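Local coordinates for protein 16S rRNA methylase (Uncultured bacterium, PDB 7JLZ) that probably methylates N1 of adenine 1408 in the 16S rRNA of the 30S ribosomal subunit, a modification linked to aminoglycoside resistance, at residues T98-W103 with E132-Y137. Numbering follows the deposited sequence.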
ATOM      1  N   THR A  98       1.473  -2.122   2.680  1.00 22.67           N
ATOM      2  CA  THR A  98       2.142  -2.101   1.383  1.00 25.74           C
ATOM      3  C   THR A  98       1.810  -0.794   0.677  1.00 29.45           C
ATOM      4  O   THR A  98       0.636  -0.416   0.568  1.00 24.42           O
ATOM      5  CB  THR A  98       1.752  -3.324   0.549  1.00 26.73           C
ATOM      6  OG1 THR A  98       2.194  -4.504   1.239  1.00 30.54           O
ATOM      7  CG2 THR A  98       2.417  -3.291  -0.854  1.00 27.55           C
ATOM      8  N   ILE A  99       2.851  -0.094   0.218  1.00 25.40           N
ATOM      9  CA  ILE A  99       2.726   1.223  -0.381  1.00 22.09           C
ATOM     10  C   ILE A  99       3.315   1.141  -1.784  1.00 25.35           C
ATOM     11  O   ILE A  99       4.534   1.029  -1.939  1.00 27.50           O
ATOM     12  CB  ILE A  99       3.445   2.304   0.436  1.00 26.43           C
ATOM     13  CG1 ILE A  99       2.987   2.297   1.903  1.00 27.73           C
ATOM     14  CG2 ILE A  99       3.188   3.659  -0.189  1.00 27.99           C
ATOM     15  CD1 ILE A  99       3.820   3.206   2.799  1.00 31.80           C
ATOM     16  N   ILE A 100       2.461   1.179  -2.805  1.00 22.73           N
ATOM     17  CA  ILE A 100       2.915   1.188  -4.190  1.00 24.39           C
ATOM     18  C   ILE A 100       2.876   2.644  -4.631  1.00 26.64           C
ATOM     19  O   ILE A 100       1.823   3.171  -5.017  1.00 25.83           O
ATOM     20  CB  ILE A 100       2.062   0.279  -5.078  1.00 23.74           C
ATOM     21  CG1 ILE A 100       2.005  -1.120  -4.458  1.00 29.51           C
ATOM     22  CG2 ILE A 100       2.629   0.253  -6.511  1.00 29.63           C
ATOM     23  CD1 ILE A 100       0.983  -2.044  -5.085  1.00 29.45           C
ATOM     24  N   LEU A 101       4.028   3.309  -4.571  1.00 27.87           N
ATOM     25  CA  LEU A 101       4.056   4.738  -4.825  1.00 30.93           C
ATOM     26  C   LEU A 101       3.714   5.020  -6.291  1.00 31.42           C
ATOM     27  O   LEU A 101       3.909   4.165  -7.160  1.00 30.66           O
ATOM     28  CB  LEU A 101       5.421   5.321  -4.452  1.00 28.35           C
ATOM     29  CG  LEU A 101       5.652   5.440  -2.937  1.00 30.77           C
ATOM     30  CD1 LEU A 101       7.039   5.984  -2.652  1.00 35.37           C
ATOM     31  CD2 LEU A 101       4.611   6.331  -2.299  1.00 29.57           C
ATOM     32  N   PRO A 102       3.150   6.195  -6.588  1.00 28.10           N
ATOM     33  CA  PRO A 102       2.768   7.247  -5.645  1.00 29.65           C
ATOM     34  C   PRO A 102       1.417   7.014  -4.987  1.00 31.25           C
ATOM     35  O   PRO A 102       0.572   6.274  -5.500  1.00 31.31           O
ATOM     36  CB  PRO A 102       2.720   8.488  -6.528  1.00 32.22           C
ATOM     37  CG  PRO A 102       2.278   7.957  -7.855  1.00 35.12           C
ATOM     38  CD  PRO A 102       2.957   6.623  -7.991  1.00 31.14           C
ATOM     39  N   TRP A 103       1.226   7.638  -3.822  1.00 32.44           N
ATOM     40  CA  TRP A 103      -0.078   7.694  -3.171  1.00 30.70           C
ATOM     41  C   TRP A 103      -0.215   9.129  -2.676  1.00 33.00           C
ATOM     42  O   TRP A 103      -0.048   9.422  -1.494  1.00 34.65           O
ATOM     43  CB  TRP A 103      -0.205   6.670  -2.044  1.00 28.07           C
ATOM     44  CG  TRP A 103      -1.622   6.443  -1.569  1.00 27.26           C
ATOM     45  CD1 TRP A 103      -2.650   5.888  -2.288  1.00 27.70           C
ATOM     46  CD2 TRP A 103      -2.167   6.747  -0.272  1.00 29.28           C
ATOM     47  NE1 TRP A 103      -3.788   5.826  -1.517  1.00 28.26           N
ATOM     48  CE2 TRP A 103      -3.519   6.353  -0.283  1.00 27.73           C
ATOM     49  CE3 TRP A 103      -1.642   7.320   0.891  1.00 26.68           C
ATOM     50  CZ2 TRP A 103      -4.350   6.500   0.824  1.00 25.25           C
ATOM     51  CZ3 TRP A 103      -2.470   7.466   1.991  1.00 27.16           C
ATOM     52  CH2 TRP A 103      -3.808   7.059   1.947  1.00 27.50           C
ATOM     53  N   GLU A 132       6.036  -2.560   3.334  1.00 26.04           N
ATOM     54  CA  GLU A 132       6.648  -2.848   2.044  1.00 26.36           C
ATOM     55  C   GLU A 132       6.362  -1.669   1.128  1.00 28.02           C
ATOM     56  O   GLU A 132       5.220  -1.193   1.057  1.00 27.34           O
ATOM     57  CB  GLU A 132       6.107  -4.153   1.446  1.00 30.74           C
ATOM     58  CG  GLU A 132       6.655  -4.479   0.049  1.00 35.58           C
ATOM     59  CD  GLU A 132       6.120  -5.789  -0.516  1.00 46.56           C
ATOM     60  OE1 GLU A 132       5.801  -6.698   0.276  1.00 48.50           O
ATOM     61  OE2 GLU A 132       6.022  -5.908  -1.762  1.00 49.41           O
ATOM     62  N   ILE A 133       7.401  -1.160   0.472  1.00 29.00           N
ATOM     63  CA  ILE A 133       7.283  -0.015  -0.419  1.00 27.44           C
ATOM     64  C   ILE A 133       7.787  -0.451  -1.781  1.00 24.68           C
ATOM     65  O   ILE A 133       8.928  -0.911  -1.907  1.00 29.12           O
ATOM     66  CB  ILE A 133       8.065   1.207   0.093  1.00 30.19           C
ATOM     67  CG1 ILE A 133       7.526   1.659   1.447  1.00 28.61           C
ATOM     68  CG2 ILE A 133       7.969   2.356  -0.892  1.00 31.17           C
ATOM     69  CD1 ILE A 133       8.193   2.921   1.977  1.00 35.06           C
ATOM     70  N   VAL A 134       6.931  -0.329  -2.786  1.00 25.35           N
ATOM     71  CA  VAL A 134       7.285  -0.632  -4.165  1.00 27.36           C
ATOM     72  C   VAL A 134       7.601   0.688  -4.851  1.00 30.73           C
ATOM     73  O   VAL A 134       6.777   1.607  -4.846  1.00 29.03           O
ATOM     74  CB  VAL A 134       6.147  -1.377  -4.877  1.00 26.67           C
ATOM     75  CG1 VAL A 134       6.466  -1.557  -6.368  1.00 29.91           C
ATOM     76  CG2 VAL A 134       5.903  -2.731  -4.198  1.00 27.68           C
ATOM     77  N   LEU A 135       8.801   0.786  -5.426  1.00 33.98           N
ATOM     78  CA  LEU A 135       9.300   2.011  -6.027  1.00 34.99           C
ATOM     79  C   LEU A 135       9.491   1.814  -7.524  1.00 37.71           C
ATOM     80  O   LEU A 135       9.831   0.719  -7.990  1.00 36.44           O
ATOM     81  CB  LEU A 135      10.641   2.441  -5.410  1.00 39.86           C
ATOM     82  CG  LEU A 135      10.634   2.987  -3.982  1.00 47.98           C
ATOM     83  CD1 LEU A 135      12.043   3.358  -3.523  1.00 49.47           C
ATOM     84  CD2 LEU A 135       9.728   4.190  -3.916  1.00 51.05           C
ATOM     85  N   GLY A 136       9.269   2.893  -8.270  1.00 36.40           N
ATOM     86  CA  GLY A 136       9.547   2.902  -9.694  1.00 37.51           C
ATOM     87  C   GLY A 136       8.444   3.500 -10.548  1.00 36.27           C
ATOM     88  O   GLY A 136       8.690   3.866 -11.703  1.00 42.69           O
ATOM     89  N   TYR A 137       7.229   3.614  -9.997  1.00 39.94           N
ATOM     90  CA  TYR A 137       6.100   4.142 -10.765  1.00 42.69           C
ATOM     91  C   TYR A 137       6.061   5.667 -10.794  1.00 50.17           C
ATOM     92  O   TYR A 137       5.603   6.244 -11.789  1.00 52.23           O
ATOM     93  CB  TYR A 137       4.775   3.619 -10.206  1.00 40.03           C
ATOM     94  CG  TYR A 137       4.472   2.163 -10.506  1.00 40.99           C
ATOM     95  CD1 TYR A 137       3.951   1.776 -11.736  1.00 41.83           C
ATOM     96  CD2 TYR A 137       4.694   1.180  -9.555  1.00 39.34           C
ATOM     97  CE1 TYR A 137       3.662   0.453 -12.007  1.00 39.46           C
ATOM     98  CE2 TYR A 137       4.407  -0.151  -9.818  1.00 39.58           C
ATOM     99  CZ  TYR A 137       3.894  -0.507 -11.049  1.00 42.74           C
ATOM    100  OH  TYR A 137       3.614  -1.832 -11.318  1.00 45.05           O
TER
HETATM  101  O   HOH W   1       6.204   2.993  -7.185  1.00 35.42           O
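Two parallel strands run in register here, Thr-98 to Ile-100 beside Glu-132 to Val-134, their axes 12° apart. The ladder starts with Ile-99 N giving its hydrogen to Glu-132 O at 2.7 Å, nearly along the C=O axis. Val-134 N then returns a bond to Ile-99 O, and Leu-101 N makes a longer one, 3.2 Å, to Val-134 O. Past this rung the strands separate, and a water bridges them: it donates to Leu-101 O and to Val-134 O, and accepts from Tyr-137 N. Val-134 O therefore accepts two hydrogens, one from Leu-101 N and one from the water.

Take Leu-101 outward. Leu-101 CB sits 4.0 Å from Val-134 O; chi1 of -74° sets CG anti to the carbonyl carbon, and the extended chi2 carries CD1 across to the other strand. There Leu-101 CD1 presses on Leu-135 CD2 at 3.5 Å, tighter than a usual carbon contact, and also reaches Ile-133 CG2. On the face of Ile-100 and Val-134, Tyr-137 lays its ring alongside Ile-100, Tyr-137 CE2 lying 3.8 Å from Ile-100 CG2. Tyr-137 CB also packs against the ring of Pro-102, which follows a cis peptide bond. On the same face as Thr-98, Glu-132 OE1 makes a salt bridge with Lys-96.

Strands 94-100 and 129-135 are central neighbours in the seven-stranded sheet of a Rossmann-like methyltransferase. Strand 26-31 continues the sheet beyond Thr-98, strand 205-211 runs antiparallel beyond Ile-133, and Ile-121 of helix 120-124 covers Ile-99.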